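PDB 4G68: ABC transporter from Caldanaerobius, which probably serves as the extracellular solute-binding component of an ABC transporter, capturing sugars released from xylan for uptake by this thermophilic bacterium. Local coordinates for residues K128-P133 with P358-D363; L346-Y351 with D363-S368. One frame throughout, in Å; residues are numbered along the deposited sequence.

Both interactions involve the chain that follows strand 357-358, and they share D363. Interaction 1 ties its first part, 358-363, to the distant loop 128-133. Interaction 2 lays its continuation, 363-368, on helix 332-353. Each is partly buried. Interaction 1 is the larger, with a buried centre of L131 on W360 and exposed K361 at its border. It is held by backbone hydrogen bonds and one lysine bond. Interaction 2 is smaller and relies on side chains: buried D348 and Y351 meet I365, with exposed N364 and Q367 at the margin. The two contacts meet where S347 OG probably bonds W360 N and where the rings of Y351 and Y362 touch.

Interaction 1 (K128-P133 with P358-D363); sequences KDQLLP and PAWKYD
L131 is the bump and the indole of W360 its platform. L131 has CG anti to its carbonyl carbon, which sets this atom over the indole face. L131 CG sits 3.6 Å from the centroid of the five-membered ring of W360, only 7° off the ring normal, a CH-pi contact. The two methyls spread over the same face: L131 CD1 lies toward the six-membered ring, and L131 CD2 lies 3.6 Å from W360 NE1. That N-H bonds P149 O of strand 144-160. Q130 CB packs against the benzene part, 3.8 Å from W360 CZ3. L132 fills a hollow lined by two carbonyls and the ring of Y362. L132 CD1 comes to 3.1 Å from A359 O and 3.3 Å from W360 O, and it also touches the Y362 ring.

Backbone bonds lie on either side of the L131-W360 pair. L132 N donates to A359 O at 2.9 Å. K361 N donates to Q130 O at 2.9 Å and almost straight, at 174°. A water also joins Q130 O to K361 O. The extended chain of K361 runs beside the other backbone, and K361 NZ gives a 2.8 Å bond to D129 O, with a C=O...donor angle of 161°. This ammonium thus grips a carbonyl; the D129 carboxylate is not in contact with it.

The pattern is a single beta bridge between L131 and W360, joining two loops at the margin of the mixed sheet of this periplasmic-binding-protein fold.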
loop_
_atom_site.group_PDB
_atom_site.type_symbol
_atom_site.label_atom_id
_atom_site.label_comp_id
_atom_site.label_asym_id
_atom_site.label_seq_id
_atom_site.Cartn_x
_atom_site.Cartn_y
_atom_site.Cartn_z
ATOM N N LYS C 128 -21.354 -3.204 10.209
ATOM C CA LYS C 128 -20.092 -3.866 10.588
ATOM C C LYS C 128 -19.995 -5.319 10.083
ATOM O O LYS C 128 -18.925 -5.805 9.670
ATOM C CB LYS C 128 -19.879 -3.813 12.082
ATOM C CG LYS C 128 -19.603 -2.422 12.618
ATOM C CD LYS C 128 -19.416 -2.459 14.139
ATOM C CE LYS C 128 -18.971 -1.104 14.653
ATOM N NZ LYS C 128 -18.648 -1.052 16.114
ATOM N N ASP C 129 -21.137 -5.984 10.111
ATOM C CA ASP C 129 -21.245 -7.408 9.834
ATOM C C ASP C 129 -21.027 -7.709 8.381
ATOM O O ASP C 129 -20.817 -8.857 8.006
ATOM C CB ASP C 129 -22.617 -7.901 10.292
ATOM C CG ASP C 129 -22.792 -7.733 11.783
ATOM O OD1 ASP C 129 -21.743 -7.836 12.491
ATOM O OD2 ASP C 129 -23.946 -7.455 12.242
ATOM N N GLN C 130 -21.052 -6.668 7.569
ATOM C CA GLN C 130 -20.840 -6.806 6.138
ATOM C C GLN C 130 -19.380 -6.689 5.774
ATOM O O GLN C 130 -19.016 -6.879 4.590
ATOM C CB GLN C 130 -21.631 -5.722 5.406
ATOM C CG GLN C 130 -23.143 -5.802 5.639
ATOM C CD GLN C 130 -23.875 -4.837 4.783
ATOM O OE1 GLN C 130 -23.923 -3.659 5.070
ATOM N NE2 GLN C 130 -24.447 -5.318 3.704
ATOM N N LEU C 131 -18.553 -6.282 6.740
ATOM C CA LEU C 131 -17.068 -6.305 6.521
ATOM C C LEU C 131 -16.376 -7.502 7.205
ATOM O O LEU C 131 -16.891 -8.074 8.171
ATOM C CB LEU C 131 -16.377 -4.986 6.925
ATOM C CG LEU C 131 -16.756 -3.767 6.084
ATOM C CD1 LEU C 131 -17.970 -3.071 6.709
ATOM C CD2 LEU C 131 -15.591 -2.814 6.148
ATOM N N LEU C 132 -15.197 -7.880 6.698
ATOM C CA LEU C 132 -14.383 -8.917 7.339
ATOM C C LEU C 132 -14.023 -8.485 8.751
ATOM O O LEU C 132 -14.069 -7.285 9.043
ATOM C CB LEU C 132 -13.076 -9.161 6.559
ATOM C CG LEU C 132 -13.145 -9.973 5.278
ATOM C CD1 LEU C 132 -13.446 -9.108 4.110
ATOM C CD2 LEU C 132 -11.783 -10.595 4.975
ATOM N N PRO C 133 -13.660 -9.459 9.625
ATOM C CA PRO C 133 -13.408 -9.183 11.050
ATOM C C PRO C 133 -12.189 -8.296 11.201
ATOM O O PRO C 133 -11.255 -8.407 10.390
ATOM C CB PRO C 133 -13.136 -10.582 11.653
ATOM C CG PRO C 133 -13.649 -11.560 10.668
ATOM C CD PRO C 133 -13.494 -10.901 9.312
ATOM N N PRO C 358 -9.988 -6.867 -0.693
ATOM C CA PRO C 358 -11.283 -6.363 -0.219
ATOM C C PRO C 358 -11.367 -6.325 1.299
ATOM O O PRO C 358 -10.877 -7.264 1.993
ATOM C CB PRO C 358 -12.290 -7.397 -0.776
ATOM C CG PRO C 358 -11.502 -8.673 -0.980
ATOM C CD PRO C 358 -10.145 -8.144 -1.452
ATOM N N ALA C 359 -11.955 -5.259 1.840
ATOM C CA ALA C 359 -12.265 -5.225 3.282
ATOM C C ALA C 359 -13.664 -5.704 3.572
ATOM O O ALA C 359 -13.959 -6.134 4.719
ATOM C CB ALA C 359 -12.076 -3.838 3.907
ATOM N N TRP C 360 -14.530 -5.615 2.563
ATOM C CA TRP C 360 -15.924 -6.031 2.738
ATOM C C TRP C 360 -16.028 -7.464 2.339
ATOM O O TRP C 360 -15.192 -7.944 1.557
ATOM C CB TRP C 360 -16.840 -5.233 1.841
ATOM C CG TRP C 360 -16.994 -3.808 2.303
ATOM C CD1 TRP C 360 -15.989 -2.830 2.412
ATOM C CD2 TRP C 360 -18.216 -3.173 2.809
ATOM N NE1 TRP C 360 -16.511 -1.642 2.888
ATOM C CE2 TRP C 360 -17.839 -1.793 3.183
ATOM C CE3 TRP C 360 -19.550 -3.601 3.025
ATOM C CZ2 TRP C 360 -18.775 -0.886 3.678
ATOM C CZ3 TRP C 360 -20.466 -2.671 3.532
ATOM C CH2 TRP C 360 -20.091 -1.343 3.845
ATOM N N LYS C 361 -17.024 -8.160 2.867
ATOM C CA LYS C 361 -17.208 -9.589 2.529
ATOM C C LYS C 361 -17.584 -9.595 1.062
ATOM O O LYS C 361 -18.028 -8.577 0.540
ATOM C CB LYS C 361 -18.298 -10.267 3.390
ATOM C CG LYS C 361 -17.996 -10.240 4.878
ATOM C CD LYS C 361 -19.222 -10.577 5.704
ATOM C CE LYS C 361 -18.776 -11.001 7.099
ATOM N NZ LYS C 361 -19.889 -11.486 7.971
ATOM N N TYR C 362 -17.361 -10.721 0.400
ATOM C CA TYR C 362 -17.392 -10.756 -1.037
ATOM C C TYR C 362 -18.062 -12.042 -1.541
ATOM O O TYR C 362 -17.754 -12.518 -2.630
ATOM C CB TYR C 362 -15.960 -10.579 -1.588
ATOM C CG TYR C 362 -14.944 -11.465 -0.912
ATOM C CD1 TYR C 362 -14.752 -12.794 -1.337
ATOM C CD2 TYR C 362 -14.136 -10.978 0.109
ATOM C CE1 TYR C 362 -13.806 -13.597 -0.748
ATOM C CE2 TYR C 362 -13.178 -11.789 0.713
ATOM C CZ TYR C 362 -13.016 -13.101 0.270
ATOM O OH TYR C 362 -12.077 -13.937 0.860
ATOM N N ASP C 363 -18.976 -12.582 -0.723
ATOM C CA ASP C 363 -19.848 -13.725 -1.106
ATOM C C ASP C 363 -20.723 -13.420 -2.324
ATOM O O ASP C 363 -20.996 -14.316 -3.131
ATOM C CB ASP C 363 -20.765 -14.118 0.061
ATOM C CG ASP C 363 -19.996 -14.412 1.332
ATOM O OD1 ASP C 363 -19.277 -15.434 1.388
ATOM O OD2 ASP C 363 -20.122 -13.615 2.288
HETATM O O HOH W 1 -20.030 -7.212 2.028
#

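Interaction 2 (L346-Y351 with D363-S368)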
loop_
_atom_site.group_PDB
_atom_site.type_symbol
_atom_site.label_atom_id
_atom_site.label_comp_id
_atom_site.label_asym_id
_atom_site.label_seq_id
_atom_site.Cartn_x
_atom_site.Cartn_y
_atom_site.Cartn_z
ATOM N N LEU C 346 -16.133 -0.127 -4.044
ATOM C CA LEU C 346 -14.686 -0.074 -4.244
ATOM C C LEU C 346 -14.038 -1.379 -3.814
ATOM O O LEU C 346 -13.154 -1.868 -4.532
ATOM C CB LEU C 346 -14.058 1.100 -3.472
ATOM C CG LEU C 346 -14.298 2.540 -4.011
ATOM C CD1 LEU C 346 -13.565 3.543 -3.123
ATOM C CD2 LEU C 346 -13.766 2.675 -5.419
ATOM N N SER C 347 -14.479 -1.925 -2.657
ATOM C CA SER C 347 -13.942 -3.200 -2.135
ATOM C C SER C 347 -14.161 -4.348 -3.162
ATOM O O SER C 347 -13.237 -5.131 -3.451
ATOM C CB SER C 347 -14.609 -3.538 -0.803
ATOM O OG SER C 347 -14.114 -4.793 -0.260
ATOM N N ASP C 348 -15.394 -4.472 -3.688
ATOM C CA ASP C 348 -15.691 -5.520 -4.703
ATOM C C ASP C 348 -14.930 -5.269 -6.032
ATOM O O ASP C 348 -14.425 -6.208 -6.670
ATOM C CB ASP C 348 -17.170 -5.502 -5.053
ATOM C CG ASP C 348 -18.055 -6.090 -3.990
ATOM O OD1 ASP C 348 -17.571 -6.482 -2.900
ATOM O OD2 ASP C 348 -19.292 -6.195 -4.314
ATOM N N MET C 349 -14.851 -4.002 -6.444
ATOM C CA MET C 349 -14.086 -3.626 -7.628
ATOM C C MET C 349 -12.629 -4.106 -7.430
ATOM O O MET C 349 -12.094 -4.779 -8.290
ATOM C CB MET C 349 -14.100 -2.092 -7.812
ATOM C CG MET C 349 -13.242 -1.599 -8.979
ATOM S SD MET C 349 -12.881 0.166 -8.987
ATOM C CE MET C 349 -11.531 0.291 -7.801
ATOM N N ASP C 350 -12.029 -3.760 -6.282
ATOM C CA ASP C 350 -10.599 -4.052 -5.946
ATOM C C ASP C 350 -10.328 -5.538 -6.099
ATOM O O ASP C 350 -9.353 -5.962 -6.750
ATOM C CB ASP C 350 -10.315 -3.695 -4.462
ATOM C CG ASP C 350 -9.904 -2.258 -4.241
ATOM O OD1 ASP C 350 -9.683 -1.519 -5.243
ATOM O OD2 ASP C 350 -9.798 -1.863 -3.022
ATOM N N TYR C 351 -11.202 -6.324 -5.476
ATOM C CA TYR C 351 -11.169 -7.790 -5.553
ATOM C C TYR C 351 -11.198 -8.331 -7.002
ATOM O O TYR C 351 -10.386 -9.215 -7.360
ATOM C CB TYR C 351 -12.334 -8.361 -4.747
ATOM C CG TYR C 351 -12.309 -9.871 -4.533
ATOM C CD1 TYR C 351 -11.112 -10.530 -4.224
ATOM C CD2 TYR C 351 -13.476 -10.618 -4.610
ATOM C CE1 TYR C 351 -11.073 -11.900 -4.024
ATOM C CE2 TYR C 351 -13.464 -11.999 -4.397
ATOM C CZ TYR C 351 -12.263 -12.628 -4.102
ATOM O OH TYR C 351 -12.245 -13.985 -3.892
ATOM N N ASP C 363 -18.976 -12.582 -0.723
ATOM C CA ASP C 363 -19.848 -13.725 -1.106
ATOM C C ASP C 363 -20.723 -13.420 -2.324
ATOM O O ASP C 363 -20.996 -14.316 -3.131
ATOM C CB ASP C 363 -20.765 -14.118 0.061
ATOM C CG ASP C 363 -19.996 -14.412 1.332
ATOM O OD1 ASP C 363 -19.277 -15.434 1.388
ATOM O OD2 ASP C 363 -20.122 -13.615 2.288
ATOM N N ASN C 364 -21.152 -12.158 -2.463
ATOM C CA ASN C 364 -21.886 -11.730 -3.661
ATOM C C ASN C 364 -21.134 -11.827 -4.990
ATOM O O ASN C 364 -21.785 -11.686 -6.045
ATOM C CB ASN C 364 -22.449 -10.306 -3.515
ATOM C CG ASN C 364 -21.353 -9.244 -3.193
ATOM O OD1 ASN C 364 -21.311 -8.200 -3.794
ATOM N ND2 ASN C 364 -20.543 -9.496 -2.196
ATOM N N ILE C 365 -19.808 -12.032 -4.937
ATOM C CA ILE C 365 -18.927 -11.978 -6.129
ATOM C C ILE C 365 -18.647 -13.377 -6.685
ATOM O O ILE C 365 -18.430 -14.302 -5.936
ATOM C CB ILE C 365 -17.544 -11.283 -5.842
ATOM C CG1 ILE C 365 -17.701 -9.766 -5.550
ATOM C CG2 ILE C 365 -16.577 -11.450 -7.021
ATOM C CD1 ILE C 365 -18.708 -9.018 -6.411
ATOM N N ASP C 366 -18.633 -13.500 -8.014
ATOM C CA ASP C 366 -18.324 -14.766 -8.673
ATOM C C ASP C 366 -16.817 -14.941 -8.771
ATOM O O ASP C 366 -16.145 -14.281 -9.592
ATOM C CB ASP C 366 -18.970 -14.774 -10.056
ATOM C CG ASP C 366 -18.780 -16.078 -10.814
ATOM O OD1 ASP C 366 -18.297 -17.102 -10.290
ATOM O OD2 ASP C 366 -19.145 -16.041 -12.011
ATOM N N GLN C 367 -16.326 -15.830 -7.917
ATOM C CA GLN C 367 -14.931 -16.205 -7.791
ATOM C C GLN C 367 -14.243 -16.511 -9.135
ATOM O O GLN C 367 -13.058 -16.277 -9.269
ATOM C CB GLN C 367 -14.818 -17.376 -6.797
ATOM C CG GLN C 367 -13.423 -17.955 -6.530
ATOM C CD GLN C 367 -12.611 -17.197 -5.467
ATOM O OE1 GLN C 367 -11.386 -17.106 -5.576
ATOM N NE2 GLN C 367 -13.284 -16.694 -4.421
ATOM N N SER C 368 -15.003 -16.981 -10.122
ATOM C CA SER C 368 -14.456 -17.354 -11.416
ATOM C C SER C 368 -14.085 -16.107 -12.266
ATOM O O SER C 368 -13.418 -16.222 -13.306
ATOM C CB SER C 368 -15.479 -18.218 -12.148
ATOM O OG SER C 368 -16.499 -17.400 -12.692
#
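Y351 has CG anti to its backbone N (chi1 -170°), while I365 has CG2 anti to its own N and CG1 beside it (chi1 -68°). With these turns the ring of Y351 and the CG2 branch of I365 meet, and the two side chains pass one another, running opposite ways. The closest pair is Y351 CD2 and I365 CG2, an apolar contact of 4.0 Å.

The two branches of I365 have different partners. CG2 goes to the tyrosine, and the CG1 arm goes to D348. I365 CD1 lies 3.6 Å from D348 OD2 and also approaches the CB and CG of that aspartate. The isoleucine therefore touches two residues one helical turn apart, D348 and Y351. Its CB points at the helix, and theirs point back at the loop.

Polar contacts lie at both ends of the isoleucine. Q367 NE2 comes to the hydroxyl end of Y351, near the ring plane, and donates a weak bond to Y351 OH at 2.9 Å with an N-H...acceptor angle of 120°. The ring and the amide are steeply turned against each other. At the other end D348 and N364 meet tip to tip. The carboxylate of D348 has its main partner within the helix, where OD1 forms a salt bridge with K344 NZ. This probably offsets the charge of a buried aspartate.

The contact packs the loop 363-368 against helix 332-353. Helix 372-382 adds further contacts: its E374 and M378 touch Y351, and its I375 touches Q367. V370 packs on both Y351 and I365. P358 of strand 357-358 also touches Y351, linking the patch to the edge of the sheet.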